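Local coordinates for centrosomal protein of 104 kDa (Homo sapiens, PDB 5LPH) that is required for ciliogenesis and for structural integrity at the ciliary tip, and is represented here by its tubulin-binding TOG domain, an all-helical array of HEAT-repeat type, at residues N88-R91 against A92-L96; K117-T121 against Q122-K126. All coordinates share one frame; numbering follows the deposited sequence. Where two conformers were deposited one is given.

How the contacts relate
Contacts 1 and 2 lie in series along the chain. Contact 1 comes first, within helix 83-100, and contact 2 follows within the next helix, 106-126. Both are local, between adjoining turns of one helix, so neither closes a loop and they do not nest or cross. Their centres are about 13 Å apart, on the same side of the chain's centre. The two helices pack on each other here. The methyl CD1 of Leu90 lies 3.7 Å from CG1 of Ile124 and also touches Ile119 and the ring of Tyr123. Helices 60-76 and 131-147 each touch both sites, which ties four helices into one hydrophobic core of the TOG domain.

Contact 1 of 2, residues N88-R91 against A92-L96; sequences NTLR and ASVFL
A regular alpha-helical turn in the middle of helix 83-100 joins Asn88-Arg91 to Ala92-Leu96, and here the hydroxyl of Ser93 folds back on the carbonyl of Thr89. The bond from Ser93 OG to Thr89 O is 2.8 Å long. Ser93 N also bonds to Thr89 O, at 3.0 Å. The two donors reach it from opposite faces of the carbonyl plane, the hydroxyl tilted 29° from that plane. The torsion allows this: OG stands beside the backbone N and anti to the carbonyl carbon (chi1 -61°), on the side of the preceding turn. A buried hydroxyl is thus satisfied within its own helix. Replacing Ser93 with alanine would probably leave Thr89 O with the backbone N-H as its one donor from this turn.

The other i to i+4 bonds between 88-91 and 92-96 are Ala92 N to Asn88 O, Val94 N to Leu90 O and Phe95 N to Arg91 O. The bond from Phe95 N to Arg91 O is the longest of these, 3.1 Å.

In this TOG domain, an array of paired helices, the turn is packed on several sides. Ser93 and Thr89 face helix 60-76, Ala92 rests on helix 41-47, and Leu90 and Val94 meet Cys137 of helix 131-147. These last two side chains run side by side and point the same way, with Leu90 CD2 4.1 Å from Val94 CG2. Val94 CG2 also comes within 3.2 Å of Leu90 O. Thr89 OG1 bonds back to Asp85 O. Arg91 was modelled in two conformers; in the one given it touches His136 of helix 131-147, and NH1 makes a long, weak ion pair with Glu133.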
loop_
_atom_site.group_PDB
_atom_site.type_symbol
_atom_site.label_atom_id
_atom_site.label_comp_id
_atom_site.label_asym_id
_atom_site.label_seq_id
_atom_site.Cartn_x
_atom_site.Cartn_y
_atom_site.Cartn_z
ATOM N N ASN A 88 -8.303 21.341 -2.306
ATOM C CA ASN A 88 -7.599 21.447 -3.596
ATOM C C ASN A 88 -6.090 21.279 -3.433
ATOM O O ASN A 88 -5.451 20.557 -4.197
ATOM C CB ASN A 88 -7.873 22.796 -4.278
ATOM C CG ASN A 88 -9.284 22.915 -4.814
ATOM O OD1 ASN A 88 -9.941 21.914 -5.104
ATOM N ND2 ASN A 88 -9.758 24.149 -4.951
ATOM N N THR A 89 -5.540 21.961 -2.433
ATOM C CA THR A 89 -4.119 21.883 -2.121
ATOM C C THR A 89 -3.701 20.459 -1.727
ATOM O O THR A 89 -2.641 19.981 -2.143
ATOM C CB THR A 89 -3.755 22.902 -1.026
ATOM O OG1 THR A 89 -4.010 24.224 -1.515
ATOM C CG2 THR A 89 -2.307 22.809 -0.666
ATOM N N LEU A 90 -4.541 19.792 -0.939
ATOM C CA LEU A 90 -4.334 18.390 -0.586
ATOM C C LEU A 90 -4.335 17.485 -1.816
ATOM O O LEU A 90 -3.457 16.631 -1.939
ATOM C CB LEU A 90 -5.389 17.925 0.422
ATOM C CG LEU A 90 -5.295 16.476 0.918
ATOM C CD1 LEU A 90 -5.734 16.384 2.370
ATOM C CD2 LEU A 90 -6.117 15.514 0.070
ATOM N N ARG A 91 -5.309 17.676 -2.711
ATOM C CA ARG A 91 -5.441 16.834 -3.914
ATOM C C ARG A 91 -4.290 17.033 -4.906
ATOM O O ARG A 91 -3.842 16.077 -5.547
ATOM C CB ARG A 91 -6.804 17.052 -4.601
ATOM C CG ARG A 91 -7.965 16.459 -3.805
ATOM C CD ARG A 91 -9.335 16.524 -4.462
ATOM N NE ARG A 91 -10.361 16.248 -3.449
ATOM C CZ ARG A 91 -11.027 15.101 -3.332
ATOM N NH1 ARG A 91 -11.917 14.952 -2.361
ATOM N NH2 ARG A 91 -10.820 14.112 -4.187
ATOM N N ALA A 92 -3.810 18.269 -5.022
ATOM C CA ALA A 92 -2.666 18.577 -5.881
ATOM C C ALA A 92 -1.373 17.993 -5.306
ATOM O O ALA A 92 -0.528 17.491 -6.049
ATOM C CB ALA A 92 -2.527 20.075 -6.050
ATOM N N SER A 93 -1.228 18.073 -3.985
ATOM C CA SER A 93 -0.077 17.505 -3.294
ATOM C C SER A 93 -0.037 15.982 -3.384
ATOM O O SER A 93 1.026 15.403 -3.604
ATOM C CB SER A 93 -0.049 17.957 -1.836
ATOM O OG SER A 93 0.052 19.366 -1.784
ATOM N N VAL A 94 -1.195 15.344 -3.238
ATOM C CA VAL A 94 -1.303 13.893 -3.396
ATOM C C VAL A 94 -0.953 13.456 -4.824
ATOM O O VAL A 94 -0.330 12.406 -5.012
ATOM C CB VAL A 94 -2.699 13.379 -2.956
ATOM C CG1 VAL A 94 -2.929 11.937 -3.383
ATOM C CG2 VAL A 94 -2.839 13.494 -1.445
ATOM N N PHE A 95 -1.348 14.258 -5.814
ATOM C CA PHE A 95 -0.979 14.011 -7.217
ATOM C C PHE A 95 0.552 13.951 -7.403
ATOM O O PHE A 95 1.058 13.068 -8.098
ATOM C CB PHE A 95 -1.621 15.063 -8.145
ATOM C CG PHE A 95 -1.131 15.009 -9.569
ATOM C CD1 PHE A 95 -0.040 15.773 -9.972
ATOM C CD2 PHE A 95 -1.760 14.204 -10.508
ATOM C CE1 PHE A 95 0.421 15.724 -11.278
ATOM C CE2 PHE A 95 -1.307 14.154 -11.820
ATOM C CZ PHE A 95 -0.212 14.915 -12.204
ATOM N N LEU A 96 1.273 14.884 -6.784
ATOM C CA LEU A 96 2.740 14.902 -6.846
ATOM C C LEU A 96 3.396 13.788 -6.018
ATOM O O LEU A 96 4.381 13.204 -6.463
ATOM C CB LEU A 96 3.295 16.272 -6.440
ATOM C CG LEU A 96 3.029 17.433 -7.405
ATOM C CD1 LEU A 96 3.634 18.703 -6.843
ATOM C CD2 LEU A 96 3.580 17.170 -8.800
#

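Contact 2 of 2, residues K117-T121 against Q122-K126; sequences KMIIT and QYIPK
Gln122 opens the turn after a pi-type widening at Ile119-Thr121, and its backbone N bonds to Met118 O at 2.9 Å. Met118 is a selenomethionine modelled in two conformers. In the one given, its side chain is crossed at about a right angle by that of Gln122, which is extended beyond CG, and Gln122 OE1 lies 3.7 Å from Met118 CG.

Tyr123 N also bonds to Met118 O, at 3.0 Å and with an N-H...O angle of 166°. This i to i+5 bond is the mark of the wider turn, and the one oxygen serves both donors. Met118 SE is 4.1 Å from Tyr123 CB in that conformer. With CG anti to the backbone N (chi1 -177°), the ring of Tyr123 packs on helix 83-100, where OH bonds to Leu86 O.

This widened turn lies near the C-terminal end of helix 106-126 in the TOG domain, and the axes of 117-121 and 122-126 differ by 23°. Ile124 continues the i to i+5 pattern, its N bonding to Ile119 O at 3.1 Å. Ile124 CG1 lies 3.4 Å from Ile119 O, and CD1 just meets Ile119 CG2.

Pro125 has no N-H to give the turn before, and the helix kinks there. Its ring sits against that turn instead, with Pro125 CG 3.2 Å from Thr121 O and CD near Ile120 O.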
loop_
_atom_site.group_PDB
_atom_site.type_symbol
_atom_site.label_atom_id
_atom_site.label_comp_id
_atom_site.label_asym_id
_atom_site.label_seq_id
_atom_site.Cartn_x
_atom_site.Cartn_y
_atom_site.Cartn_z
ATOM N N LYS A 117 2.934 11.120 4.959
ATOM C CA LYS A 117 2.676 10.955 6.387
ATOM C C LYS A 117 2.196 12.256 7.047
ATOM O O LYS A 117 1.268 12.232 7.854
ATOM C CB LYS A 117 3.908 10.399 7.113
ATOM C CG LYS A 117 3.750 10.332 8.625
ATOM C CD LYS A 117 4.761 9.412 9.282
ATOM C CE LYS A 117 4.642 9.502 10.797
ATOM N NZ LYS A 117 5.677 8.692 11.490
HETATM N N MSE A 118 2.811 13.383 6.695
HETATM C CA MSE A 118 2.412 14.688 7.244
HETATM C C MSE A 118 0.999 15.038 6.838
HETATM O O MSE A 118 0.244 15.582 7.635
HETATM C CB MSE A 118 3.380 15.791 6.804
HETATM C CG MSE A 118 2.979 17.175 7.339
HETATM SE SE MSE A 118 1.790 18.049 6.024
HETATM C CE MSE A 118 3.303 18.385 4.825
ATOM N N ILE A 119 0.631 14.752 5.588
ATOM C CA ILE A 119 -0.723 15.048 5.090
ATOM C C ILE A 119 -1.793 14.254 5.857
ATOM O O ILE A 119 -2.794 14.823 6.294
ATOM C CB ILE A 119 -0.852 14.795 3.564
ATOM C CG1 ILE A 119 -0.040 15.834 2.783
ATOM C CG2 ILE A 119 -2.307 14.877 3.109
ATOM C CD1 ILE A 119 0.280 15.427 1.362
ATOM N N ILE A 120 -1.579 12.949 6.011
ATOM C CA ILE A 120 -2.549 12.081 6.686
ATOM C C ILE A 120 -2.606 12.340 8.201
ATOM O O ILE A 120 -3.690 12.408 8.763
ATOM C CB ILE A 120 -2.275 10.581 6.400
ATOM C CG1 ILE A 120 -2.464 10.280 4.908
ATOM C CG2 ILE A 120 -3.195 9.689 7.236
ATOM C CD1 ILE A 120 -1.809 8.994 4.444
ATOM N N THR A 121 -1.443 12.488 8.835
ATOM C CA THR A 121 -1.312 12.509 10.304
ATOM C C THR A 121 -1.330 13.902 10.951
ATOM O O THR A 121 -1.600 14.012 12.148
ATOM C CB THR A 121 -0.012 11.727 10.683
ATOM O OG1 THR A 121 -0.173 10.363 10.283
ATOM C CG2 THR A 121 0.407 11.760 12.178
ATOM N N GLN A 122 -1.048 14.956 10.185
ATOM C CA GLN A 122 -0.951 16.315 10.745
ATOM C C GLN A 122 -1.895 17.327 10.089
ATOM O O GLN A 122 -2.633 18.016 10.787
ATOM C CB GLN A 122 0.494 16.816 10.672
ATOM C CG GLN A 122 1.512 15.844 11.261
ATOM C CD GLN A 122 2.896 16.455 11.403
ATOM O OE1 GLN A 122 3.846 16.042 10.728
ATOM N NE2 GLN A 122 3.014 17.455 12.271
ATOM N N TYR A 123 -1.861 17.414 8.762
ATOM C CA TYR A 123 -2.656 18.389 8.000
ATOM C C TYR A 123 -4.154 18.126 8.106
ATOM O O TYR A 123 -4.923 19.038 8.404
ATOM C CB TYR A 123 -2.223 18.347 6.533
ATOM C CG TYR A 123 -2.875 19.332 5.576
ATOM C CD1 TYR A 123 -2.350 20.612 5.385
ATOM C CD2 TYR A 123 -3.970 18.953 4.800
ATOM C CE1 TYR A 123 -2.919 21.496 4.476
ATOM C CE2 TYR A 123 -4.543 19.829 3.892
ATOM C CZ TYR A 123 -4.015 21.099 3.733
ATOM O OH TYR A 123 -4.593 21.957 2.820
ATOM N N ILE A 124 -4.564 16.889 7.841
ATOM C CA ILE A 124 -5.988 16.521 7.882
ATOM C C ILE A 124 -6.636 16.768 9.266
ATOM O O ILE A 124 -7.667 17.436 9.332
ATOM C CB ILE A 124 -6.234 15.086 7.345
ATOM C CG1 ILE A 124 -6.143 15.103 5.810
ATOM C CG2 ILE A 124 -7.591 14.543 7.795
ATOM C CD1 ILE A 124 -6.112 13.735 5.152
ATOM N N PRO A 125 -6.043 16.234 10.359
ATOM C CA PRO A 125 -6.568 16.547 11.707
ATOM C C PRO A 125 -6.462 18.019 12.148
ATOM O O PRO A 125 -7.332 18.488 12.882
ATOM C CB PRO A 125 -5.748 15.636 12.638
ATOM C CG PRO A 125 -4.598 15.151 11.827
ATOM C CD PRO A 125 -5.064 15.132 10.405
ATOM N N LYS A 126 -5.426 18.734 11.707
ATOM C CA LYS A 126 -5.285 20.173 12.002
ATOM C C LYS A 126 -6.461 21.002 11.484
ATOM O O LYS A 126 -6.959 21.877 12.187
ATOM C CB LYS A 126 -3.973 20.719 11.419
ATOM C CG LYS A 126 -3.779 22.230 11.517
ATOM C CD LYS A 126 -2.300 22.590 11.560
ATOM C CE LYS A 126 -2.064 24.089 11.640
ATOM N NZ LYS A 126 -1.757 24.684 10.313
#